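Local coordinates for protein aspartate carbamoyltransferase (Leishmania major, PDB 7K46) that probably catalyses the transfer of a carbamoyl group from carbamoyl phosphate to aspartate, an early step of pyrimidine synthesis, at residues A16-F21 with L180-H185; S62-S67 with P288-D293; E118-A123 with I131-N136; H153-A158 with Y307-R312. One frame throughout, in Å; residues are numbered along the deposited sequence.

Interaction 1. Residues A16-F21 with L180-H185; sequences ASAAQF and LKLLAH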
# COMPACT_ATOMS: atom_id res chain seq x y z
N ALA A 16 11.28 21.97 -2.52
CA ALA A 16 11.75 21.67 -3.86
C ALA A 16 13.25 21.51 -3.95
O ALA A 16 13.74 20.69 -4.75
CB ALA A 16 11.32 22.76 -4.84
N SER A 17 14.00 22.27 -3.15
CA SER A 17 15.46 22.28 -3.22
C SER A 17 16.01 22.60 -1.84
O SER A 17 15.44 23.42 -1.12
CB SER A 17 15.97 23.30 -4.24
OG SER A 17 17.37 23.52 -4.09
N ALA A 18 17.12 21.96 -1.48
CA ALA A 18 17.76 22.29 -0.21
C ALA A 18 18.29 23.72 -0.21
O ALA A 18 18.49 24.30 0.86
CB ALA A 18 18.88 21.30 0.08
N ALA A 19 18.50 24.31 -1.39
CA ALA A 19 18.94 25.70 -1.44
C ALA A 19 17.88 26.67 -0.92
O ALA A 19 18.19 27.84 -0.69
CB ALA A 19 19.33 26.07 -2.88
N GLN A 20 16.64 26.23 -0.71
CA GLN A 20 15.65 27.17 -0.20
C GLN A 20 15.77 27.40 1.30
O GLN A 20 15.09 28.28 1.83
CB GLN A 20 14.23 26.71 -0.60
CG GLN A 20 13.67 25.53 0.13
CD GLN A 20 12.33 25.08 -0.45
OE1 GLN A 20 12.25 24.61 -1.60
NE2 GLN A 20 11.28 25.25 0.32
N PHE A 21 16.67 26.70 1.99
CA PHE A 21 16.82 26.83 3.44
C PHE A 21 18.04 27.68 3.81
O PHE A 21 19.08 27.61 3.15
CB PHE A 21 16.96 25.45 4.07
CG PHE A 21 15.75 24.58 3.84
CD1 PHE A 21 14.51 24.97 4.33
CD2 PHE A 21 15.86 23.40 3.13
CE1 PHE A 21 13.38 24.17 4.12
CE2 PHE A 21 14.74 22.59 2.92
CZ PHE A 21 13.50 22.98 3.41
N LEU A 180 27.50 19.50 -2.70
CA LEU A 180 28.65 20.39 -2.58
C LEU A 180 28.22 21.85 -2.48
O LEU A 180 28.71 22.60 -1.63
CB LEU A 180 29.59 20.18 -3.77
CG LEU A 180 30.75 21.16 -3.84
CD1 LEU A 180 31.61 21.05 -2.59
CD2 LEU A 180 31.59 20.92 -5.10
N LYS A 181 27.29 22.27 -3.35
CA LYS A 181 26.82 23.66 -3.30
C LYS A 181 26.24 23.98 -1.93
O LYS A 181 26.52 25.04 -1.35
CB LYS A 181 25.78 23.91 -4.38
CG LYS A 181 26.28 23.86 -5.81
CD LYS A 181 25.08 24.02 -6.74
CE LYS A 181 25.45 23.81 -8.18
NZ LYS A 181 24.25 24.02 -9.04
N LEU A 182 25.43 23.07 -1.39
CA LEU A 182 24.79 23.31 -0.10
C LEU A 182 25.82 23.39 1.02
O LEU A 182 25.73 24.27 1.89
CB LEU A 182 23.78 22.19 0.18
CG LEU A 182 22.87 22.42 1.38
CD1 LEU A 182 21.92 23.56 1.08
CD2 LEU A 182 22.11 21.15 1.72
N LEU A 183 26.80 22.48 1.02
CA LEU A 183 27.80 22.48 2.08
C LEU A 183 28.65 23.75 2.03
O LEU A 183 28.88 24.39 3.07
CB LEU A 183 28.69 21.23 1.95
CG LEU A 183 28.07 19.87 2.29
CD1 LEU A 183 29.02 18.70 2.01
CD2 LEU A 183 27.65 19.85 3.76
N ALA A 184 29.11 24.13 0.84
CA ALA A 184 29.98 25.30 0.71
C ALA A 184 29.24 26.59 1.03
O ALA A 184 29.84 27.55 1.49
CB ALA A 184 30.56 25.37 -0.70
N HIS A 185 27.93 26.63 0.76
CA HIS A 185 27.18 27.85 1.03
C HIS A 185 26.90 28.04 2.51
O HIS A 185 26.82 29.19 2.97
CB HIS A 185 25.84 27.83 0.27
CG HIS A 185 25.12 29.14 0.31
ND1 HIS A 185 25.64 30.29 -0.25
CD2 HIS A 185 23.93 29.49 0.85
CE1 HIS A 185 24.80 31.29 -0.06
NE2 HIS A 185 23.75 30.83 0.60

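Interaction 2. Residues S62-S67 with P288-D293; sequences SSRTLS and PLPRVD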
# COMPACT_ATOMS: atom_id res chain seq x y z
N SER A 62 12.09 4.04 -6.24
CA SER A 62 13.13 4.30 -5.25
C SER A 62 12.52 3.88 -3.91
O SER A 62 12.06 4.71 -3.13
CB SER A 62 13.60 5.75 -5.21
OG SER A 62 14.60 5.93 -4.21
N SER A 63 12.52 2.56 -3.67
CA SER A 63 11.87 2.03 -2.48
C SER A 63 12.51 2.57 -1.21
O SER A 63 11.80 2.79 -0.22
CB SER A 63 11.91 0.50 -2.49
OG SER A 63 11.10 -0.02 -3.53
N ARG A 64 13.83 2.79 -1.23
CA ARG A 64 14.51 3.37 -0.07
C ARG A 64 13.94 4.75 0.29
O ARG A 64 13.61 5.01 1.45
CB ARG A 64 16.02 3.45 -0.34
CG ARG A 64 16.82 4.27 0.68
CD ARG A 64 18.35 4.16 0.41
NE ARG A 64 18.83 2.81 0.69
CZ ARG A 64 19.08 1.89 -0.23
NH1 ARG A 64 18.98 2.15 -1.53
NH2 ARG A 64 19.44 0.67 0.16
N THR A 65 13.82 5.65 -0.69
CA THR A 65 13.32 6.98 -0.39
C THR A 65 11.81 6.96 -0.12
O THR A 65 11.33 7.63 0.81
CB THR A 65 13.67 7.94 -1.53
OG1 THR A 65 15.11 8.07 -1.60
CG2 THR A 65 13.08 9.32 -1.28
N LEU A 66 11.06 6.20 -0.91
CA LEU A 66 9.61 6.12 -0.72
C LEU A 66 9.26 5.61 0.68
O LEU A 66 8.46 6.23 1.40
CB LEU A 66 9.00 5.22 -1.79
CG LEU A 66 7.50 4.90 -1.67
CD1 LEU A 66 6.70 6.18 -1.71
CD2 LEU A 66 7.08 3.96 -2.80
N SER A 67 9.85 4.48 1.09
CA SER A 67 9.45 3.90 2.38
C SER A 67 9.81 4.83 3.53
O SER A 67 9.08 4.90 4.52
CB SER A 67 10.09 2.53 2.55
OG SER A 67 11.51 2.61 2.52
N PRO A 288 25.03 7.37 -0.09
CA PRO A 288 23.57 7.54 -0.13
C PRO A 288 22.81 6.24 -0.40
O PRO A 288 21.62 6.16 -0.04
CB PRO A 288 23.37 8.56 -1.27
CG PRO A 288 24.60 8.37 -2.16
CD PRO A 288 25.72 8.07 -1.19
N LEU A 289 23.47 5.24 -1.02
CA LEU A 289 22.99 3.90 -1.34
C LEU A 289 22.00 3.95 -2.50
O LEU A 289 21.34 4.98 -2.71
CB LEU A 289 22.37 3.23 -0.10
CG LEU A 289 23.37 2.96 1.03
CD1 LEU A 289 22.71 2.29 2.23
CD2 LEU A 289 24.54 2.09 0.53
N PRO A 290 21.86 2.88 -3.30
CA PRO A 290 22.54 1.58 -3.18
C PRO A 290 24.01 1.61 -3.57
O PRO A 290 24.44 2.49 -4.33
CB PRO A 290 21.75 0.69 -4.15
CG PRO A 290 21.27 1.64 -5.19
CD PRO A 290 20.95 2.90 -4.46
N ARG A 291 24.77 0.66 -3.05
CA ARG A 291 26.16 0.44 -3.41
C ARG A 291 26.30 -0.83 -4.23
O ARG A 291 25.46 -1.74 -4.15
CB ARG A 291 27.03 0.32 -2.15
CG ARG A 291 26.62 -0.88 -1.28
CD ARG A 291 27.67 -1.26 -0.25
NE ARG A 291 27.12 -2.21 0.71
CZ ARG A 291 27.76 -2.66 1.78
NH1 ARG A 291 29.02 -2.32 2.03
NH2 ARG A 291 27.12 -3.44 2.64
N VAL A 292 27.37 -0.91 -5.01
CA VAL A 292 27.75 -2.18 -5.61
C VAL A 292 28.97 -2.67 -4.86
O VAL A 292 28.87 -3.11 -3.70
CB VAL A 292 28.00 -2.05 -7.13
CG1 VAL A 292 28.14 -3.43 -7.76
CG2 VAL A 292 26.87 -1.29 -7.80
N ASP A 293 30.15 -2.57 -5.47
CA ASP A 293 31.39 -3.06 -4.90
C ASP A 293 32.32 -1.95 -4.41
O ASP A 293 33.40 -2.25 -3.89
CB ASP A 293 32.13 -3.94 -5.92
CG ASP A 293 32.10 -3.35 -7.34
OD1 ASP A 293 31.72 -2.16 -7.52
OD2 ASP A 293 32.44 -4.10 -8.29
O HOH W 1 18.48 4.66 -2.97

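Interaction 3. Residues E118-A123 with I131-N136; sequences EALEQA and IMNAGN. With EDO (1,2-ethanediol), chain B.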
# COMPACT_ATOMS: atom_id res chain seq x y z
N GLU A 118 11.22 19.34 -15.14
CA GLU A 118 9.97 19.91 -15.67
C GLU A 118 8.75 19.38 -14.92
O GLU A 118 7.76 20.11 -14.75
CB GLU A 118 9.84 19.59 -17.16
CG GLU A 118 10.86 20.26 -18.06
CD GLU A 118 12.19 19.54 -18.11
OE1 GLU A 118 12.42 18.60 -17.32
OE2 GLU A 118 13.02 19.92 -18.97
N ALA A 119 8.79 18.12 -14.50
CA ALA A 119 7.63 17.55 -13.82
C ALA A 119 7.34 18.27 -12.51
O ALA A 119 6.17 18.53 -12.18
CB ALA A 119 7.86 16.06 -13.57
N LEU A 120 8.38 18.59 -11.74
CA LEU A 120 8.16 19.31 -10.49
C LEU A 120 7.58 20.69 -10.76
O LEU A 120 6.70 21.16 -10.02
CB LEU A 120 9.46 19.40 -9.69
CG LEU A 120 9.40 20.05 -8.31
CD1 LEU A 120 8.42 19.31 -7.38
CD2 LEU A 120 10.80 20.08 -7.69
N GLU A 121 8.08 21.37 -11.81
CA GLU A 121 7.54 22.66 -12.23
C GLU A 121 6.04 22.55 -12.50
O GLU A 121 5.22 23.30 -11.97
CB GLU A 121 8.23 23.16 -13.50
CG GLU A 121 9.75 23.27 -13.50
CD GLU A 121 10.31 23.50 -14.91
OE1 GLU A 121 9.52 23.79 -15.83
OE2 GLU A 121 11.54 23.38 -15.10
N GLN A 122 5.69 21.60 -13.37
CA GLN A 122 4.30 21.41 -13.76
C GLN A 122 3.42 21.09 -12.56
O GLN A 122 2.29 21.59 -12.45
CB GLN A 122 4.21 20.29 -14.79
CG GLN A 122 4.89 20.62 -16.10
CD GLN A 122 5.07 19.39 -16.97
OE1 GLN A 122 4.73 18.28 -16.56
NE2 GLN A 122 5.62 19.58 -18.16
N ALA A 123 3.92 20.25 -11.65
CA ALA A 123 3.15 19.88 -10.47
C ALA A 123 2.91 21.10 -9.58
O ALA A 123 1.77 21.36 -9.15
CB ALA A 123 3.86 18.77 -9.69
N ILE A 131 4.25 20.09 -1.93
CA ILE A 131 4.90 18.97 -2.60
C ILE A 131 6.31 18.83 -2.03
O ILE A 131 7.07 19.80 -1.98
CB ILE A 131 4.98 19.19 -4.12
CG1 ILE A 131 3.58 19.28 -4.74
CG2 ILE A 131 5.79 18.05 -4.79
CD1 ILE A 131 3.62 19.70 -6.20
N MET A 132 6.65 17.61 -1.61
CA MET A 132 8.01 17.26 -1.22
C MET A 132 8.71 16.65 -2.43
O MET A 132 8.28 15.61 -2.95
CB MET A 132 8.01 16.26 -0.06
CG MET A 132 7.18 16.64 1.16
SD MET A 132 7.78 18.08 2.07
CE MET A 132 6.68 19.34 1.44
N ASN A 133 9.77 17.29 -2.90
CA ASN A 133 10.53 16.74 -4.01
C ASN A 133 11.39 15.58 -3.50
O ASN A 133 12.30 15.78 -2.69
CB ASN A 133 11.37 17.83 -4.67
CG ASN A 133 12.35 17.29 -5.67
OD1 ASN A 133 12.19 16.17 -6.18
ND2 ASN A 133 13.38 18.08 -5.98
N ALA A 134 11.11 14.36 -3.96
CA ALA A 134 11.82 13.17 -3.53
C ALA A 134 13.03 12.83 -4.40
O ALA A 134 13.61 11.75 -4.25
CB ALA A 134 10.86 11.98 -3.49
N GLY A 135 13.44 13.73 -5.30
CA GLY A 135 14.63 13.51 -6.10
C GLY A 135 14.34 13.61 -7.58
O GLY A 135 13.31 13.10 -8.04
N ASN A 136 15.21 14.25 -8.36
CA ASN A 136 15.04 14.26 -9.81
C ASN A 136 16.41 14.22 -10.49
O ASN A 136 17.46 14.22 -9.83
CB ASN A 136 14.18 15.44 -10.28
CG ASN A 136 14.78 16.81 -9.95
OD1 ASN A 136 16.01 16.99 -9.91
ND2 ASN A 136 13.91 17.80 -9.75
C1 EDO B . 7.83 15.83 -18.44
O1 EDO B . 7.90 14.41 -18.66
C2 EDO B . 6.96 16.12 -17.22
O2 EDO B . 5.66 15.54 -17.38

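Interaction 4. Residues H153-A158 with Y307-R312; sequences HAELGA and YFRQMR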
# COMPACT_ATOMS: atom_id res chain seq x y z
N HIS A 153 26.56 15.79 11.20
CA HIS A 153 26.45 16.51 12.47
C HIS A 153 26.25 15.56 13.65
O HIS A 153 26.87 15.73 14.71
CB HIS A 153 25.30 17.51 12.42
CG HIS A 153 25.13 18.28 13.69
ND1 HIS A 153 25.73 19.51 13.90
CD2 HIS A 153 24.46 17.99 14.83
CE1 HIS A 153 25.42 19.94 15.11
NE2 HIS A 153 24.66 19.03 15.70
N ALA A 154 25.38 14.57 13.48
CA ALA A 154 25.09 13.66 14.58
C ALA A 154 26.27 12.73 14.87
O ALA A 154 26.54 12.41 16.03
CB ALA A 154 23.84 12.84 14.24
N GLU A 155 26.98 12.30 13.82
CA GLU A 155 28.08 11.36 14.00
C GLU A 155 29.33 12.04 14.53
O GLU A 155 30.02 11.47 15.40
CB GLU A 155 28.38 10.65 12.67
CG GLU A 155 27.29 9.69 12.18
CD GLU A 155 27.25 8.38 12.96
OE1 GLU A 155 28.33 7.78 13.19
OE2 GLU A 155 26.15 7.96 13.35
N LEU A 156 29.66 13.23 14.04
CA LEU A 156 30.91 13.89 14.42
C LEU A 156 30.74 15.03 15.41
O LEU A 156 31.73 15.45 16.03
CB LEU A 156 31.62 14.43 13.18
CG LEU A 156 31.96 13.41 12.10
CD1 LEU A 156 32.60 14.08 10.89
CD2 LEU A 156 32.86 12.29 12.66
N GLY A 157 29.52 15.56 15.58
CA GLY A 157 29.27 16.66 16.48
C GLY A 157 29.19 18.02 15.80
O GLY A 157 28.71 18.97 16.42
N ALA A 158 29.66 18.13 14.56
CA ALA A 158 29.64 19.40 13.83
C ALA A 158 29.91 19.13 12.36
O ALA A 158 30.55 18.14 12.00
CB ALA A 158 30.67 20.39 14.38
N TYR A 307 26.92 4.47 6.89
CA TYR A 307 25.95 4.51 5.80
C TYR A 307 24.66 3.76 6.10
O TYR A 307 23.67 3.96 5.37
CB TYR A 307 26.57 3.99 4.50
CG TYR A 307 27.57 2.85 4.68
CD1 TYR A 307 28.92 3.12 4.95
CD2 TYR A 307 27.17 1.52 4.56
CE1 TYR A 307 29.84 2.10 5.12
CE2 TYR A 307 28.10 0.48 4.73
CZ TYR A 307 29.43 0.78 5.01
OH TYR A 307 30.35 -0.23 5.18
N PHE A 308 24.62 2.91 7.12
CA PHE A 308 23.33 2.34 7.51
C PHE A 308 22.59 3.26 8.47
O PHE A 308 21.39 3.50 8.31
CB PHE A 308 23.52 0.94 8.12
CG PHE A 308 24.25 -0.02 7.22
CD1 PHE A 308 23.83 -0.22 5.91
CD2 PHE A 308 25.37 -0.71 7.68
CE1 PHE A 308 24.50 -1.11 5.07
CE2 PHE A 308 26.04 -1.60 6.85
CZ PHE A 308 25.61 -1.79 5.55
N ARG A 309 23.29 3.79 9.48
CA ARG A 309 22.69 4.79 10.36
C ARG A 309 22.21 6.01 9.59
O ARG A 309 21.20 6.64 9.96
CB ARG A 309 23.69 5.21 11.44
CG ARG A 309 24.07 4.08 12.42
CD ARG A 309 24.90 4.59 13.61
NE ARG A 309 26.20 5.13 13.22
CZ ARG A 309 27.29 4.39 13.01
NH1 ARG A 309 27.24 3.07 13.09
NH2 ARG A 309 28.44 4.99 12.71
N GLN A 310 22.92 6.35 8.51
CA GLN A 310 22.53 7.46 7.63
C GLN A 310 21.06 7.35 7.20
O GLN A 310 20.34 8.36 7.14
CB GLN A 310 23.48 7.44 6.42
CG GLN A 310 23.37 8.56 5.39
CD GLN A 310 24.48 8.46 4.34
OE1 GLN A 310 25.43 7.69 4.50
NE2 GLN A 310 24.37 9.27 3.29
N MET A 311 20.60 6.13 6.90
CA MET A 311 19.20 5.95 6.51
C MET A 311 18.25 6.25 7.66
O MET A 311 17.14 6.74 7.42
CB MET A 311 18.96 4.53 6.00
CG MET A 311 19.56 4.29 4.62
SD MET A 311 19.19 2.64 4.00
CE MET A 311 20.38 1.64 4.90
N ARG A 312 18.65 5.94 8.89
CA ARG A 312 17.79 6.24 10.03
C ARG A 312 17.76 7.74 10.32
O ARG A 312 16.72 8.30 10.66
CB ARG A 312 18.25 5.44 11.26
CG ARG A 312 17.34 5.61 12.48
CD ARG A 312 17.37 4.36 13.35
NE ARG A 312 16.53 4.46 14.54
CZ ARG A 312 15.28 4.02 14.59
NH1 ARG A 312 14.65 3.56 13.51
NH2 ARG A 312 14.63 4.02 15.77

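Interaction 1. Residues A16-F21 with L180-H185
L182 reaches from helix 174-186 to A18, which lies in a 3-10 turn just before helix 23-41. The leucine side chain makes nearly all of this small contact. Its CB points at the turn but stays well short of it. CG sits anti to the backbone N (chi1 -171°), and this carries the fork of the side chain forward to A18. The two methyls then divide the work. CD2 lies 3.6 Å from A18 CB, methyl against methyl. CD1 comes beside the backbone of the turn and lies 3.5 Å from A18 O. It also keeps within 3.9 Å of A18 CB, so the alanine methyl is touched by both branches. A19 adds a marginal contact through its backbone, with A19 N 4.3 Å from L182 CD1.

The turn that offers A18 is braced by its own bonds. In one of its two conformers S17 OG accepts from A19 N at 3.0 Å, an ST turn, and also bonds E140. The side chain of Q20 folds back, and its OE1 takes the N-H of A16 at 3.0 Å. This donor approaches from above the plane of the amide carbonyl.

Helix 142-156 covers the same apolar patch. A145 touches both A18 and L182, and I149 touches L182. The contact is therefore a three-way apolar junction of a turn and two helices. It joins the carbamoyl phosphate side of the chain to the aspartate-binding side, as expected at the domain interface of the two-domain transcarbamoylase fold.

Interaction 2. Residues S62-S67 with P288-D293
R64 lays its guanidinium against L289, with L289 CB over the centre of one face. Between these two residues the closest atoms are R64 CZ and L289 CB, 3.6 Å apart. The two side chains cross at about a right angle. At one end of the group, R64 NH1 lies 3.6 Å from P290 CD. It is also near P290 N, but a proline nitrogen carries no proton, so the two only touch. Further back, R64 CD lies 3.9 Å from P288 O.

A water supplies the polar link between the segments. It lies at the edge of the guanidinium, in its plane, and accepts from R64 NH1 at 2.9 Å. It donates in turn to L289 O, also at 2.9 Å.

The next shell sets the position of these groups. R64 leaves its helix with CG anti to the backbone N and bends at chi3 (-68°), which turns the flat end across L289. The second subunit holds R64 NH2 through a salt bridge to its E94 and a hydrogen bond to its T102. On the other segment, a cis peptide bond precedes P290 and shapes the chain where it passes the arginine.

In this family the Ser-x-Arg-Thr sequence of S62 to T65 and the His-Pro-Leu-Pro sequence ending at P290 line the active site. The contact is thus probably part of its wall, close to a subunit boundary. S62 is the N-cap of helix 63-74, which follows strand 53-58. The proline-rich loop runs from strand 284-286 toward helix 309-326, whose M311 packs on both R64 and L289.

Interaction 3. Residues E118-A123 with I131-N136
L120 and A123 lie on the side of helix 117-126 that faces strand 131-133, and both pack onto it. The apolar contacts come first. A123 CB meets the end of I131, 3.6 Å from its CD1. The other branch of I131, CG2, lies 3.9 Å from L120 CD1, and the two side chains run alongside each other, pointing opposite ways.

An apolar group also meets an amide. L120 CD2 lies 3.7 Å from N133 ND2. L120 reaches both strand residues because its CG is anti to the backbone N (chi1 -176°).

The polar bonds tie the strand side to itself and to its surroundings. N133 OD1 accepts from G135 N at 2.9 Å, an Asx turn, with the donor above the carbonyl plane. N133 ND2 donates to A16 O, so this buried amide is used at both ends. On the outer side of the helix, Q122 OE1 accepts from O2 of a 1,2-ethanediol, probably left from crystallisation.

The helix and strand segments run nearly antiparallel, at 171°, and their axes approach to 10.4 Å. This is the return half of the beta-alpha-beta crossover from strand 109-113 to its parallel neighbour 131-133.

Interaction 4. Residues H153-A158 with Y307-R312
E155 and R309 clasp each other in a two-bond salt bridge, and this pair is the whole contact between the two segments. The arginine is gripped side-on. R309 NE donates to E155 OE2 at 2.8 Å, with an N-H...O angle of 163°. R309 NH2 donates to E155 OE1 at the same distance of 2.8 Å. Both oxygens lie near the guanidinium plane, but the carboxylate is twisted 28° from it. NH2 therefore meets OE1 from above the carboxylate plane, and NE meets OE2 on its syn side, out of plane. A bend at chi2 (-75°) swings the carboxylate toward R309, whose own bend at chi3 presents NE and NH2.

Each group has a second partner. E155 OE2 is also bonded to Y313 OH, and R309 NH2 to P303 O. These bonds probably restrain the rotation of both groups.

Beyond the clasp the contact is loose. Both residues are partly exposed, and only 95 Å² is buried in all. The tighter packing between these helices lies nearby, where Q310 is buried against helix 142-156 and bonded to D148. Helices 142-156 and 309-326 probably correspond to the pair that links the two domains in transcarbamoylases, and this salt bridge joins them near the end of the first.

Overall arrangement
Interactions 1, 2, 3 and 4 open in that order along the chain. The segments of 1, 2 and 4 alternate, while 3 closes before 4 opens. Interaction 3 lies wholly within the carbamoyl phosphate half. Interactions 1 and 2 each join that half to the aspartate half, with centres about 21 Å apart on opposite sides of the chain's centre. Interactions 1 and 3 meet at A16, which packs on L120 and bonds N133. Interaction 2 touches 3 at T65 and A134. Interactions 2 and 4 touch chiefly where M311 meets R64 and L289, and both border the second subunit. The contacts lie in one domain's interior, at the domain interface and beside the probable active site.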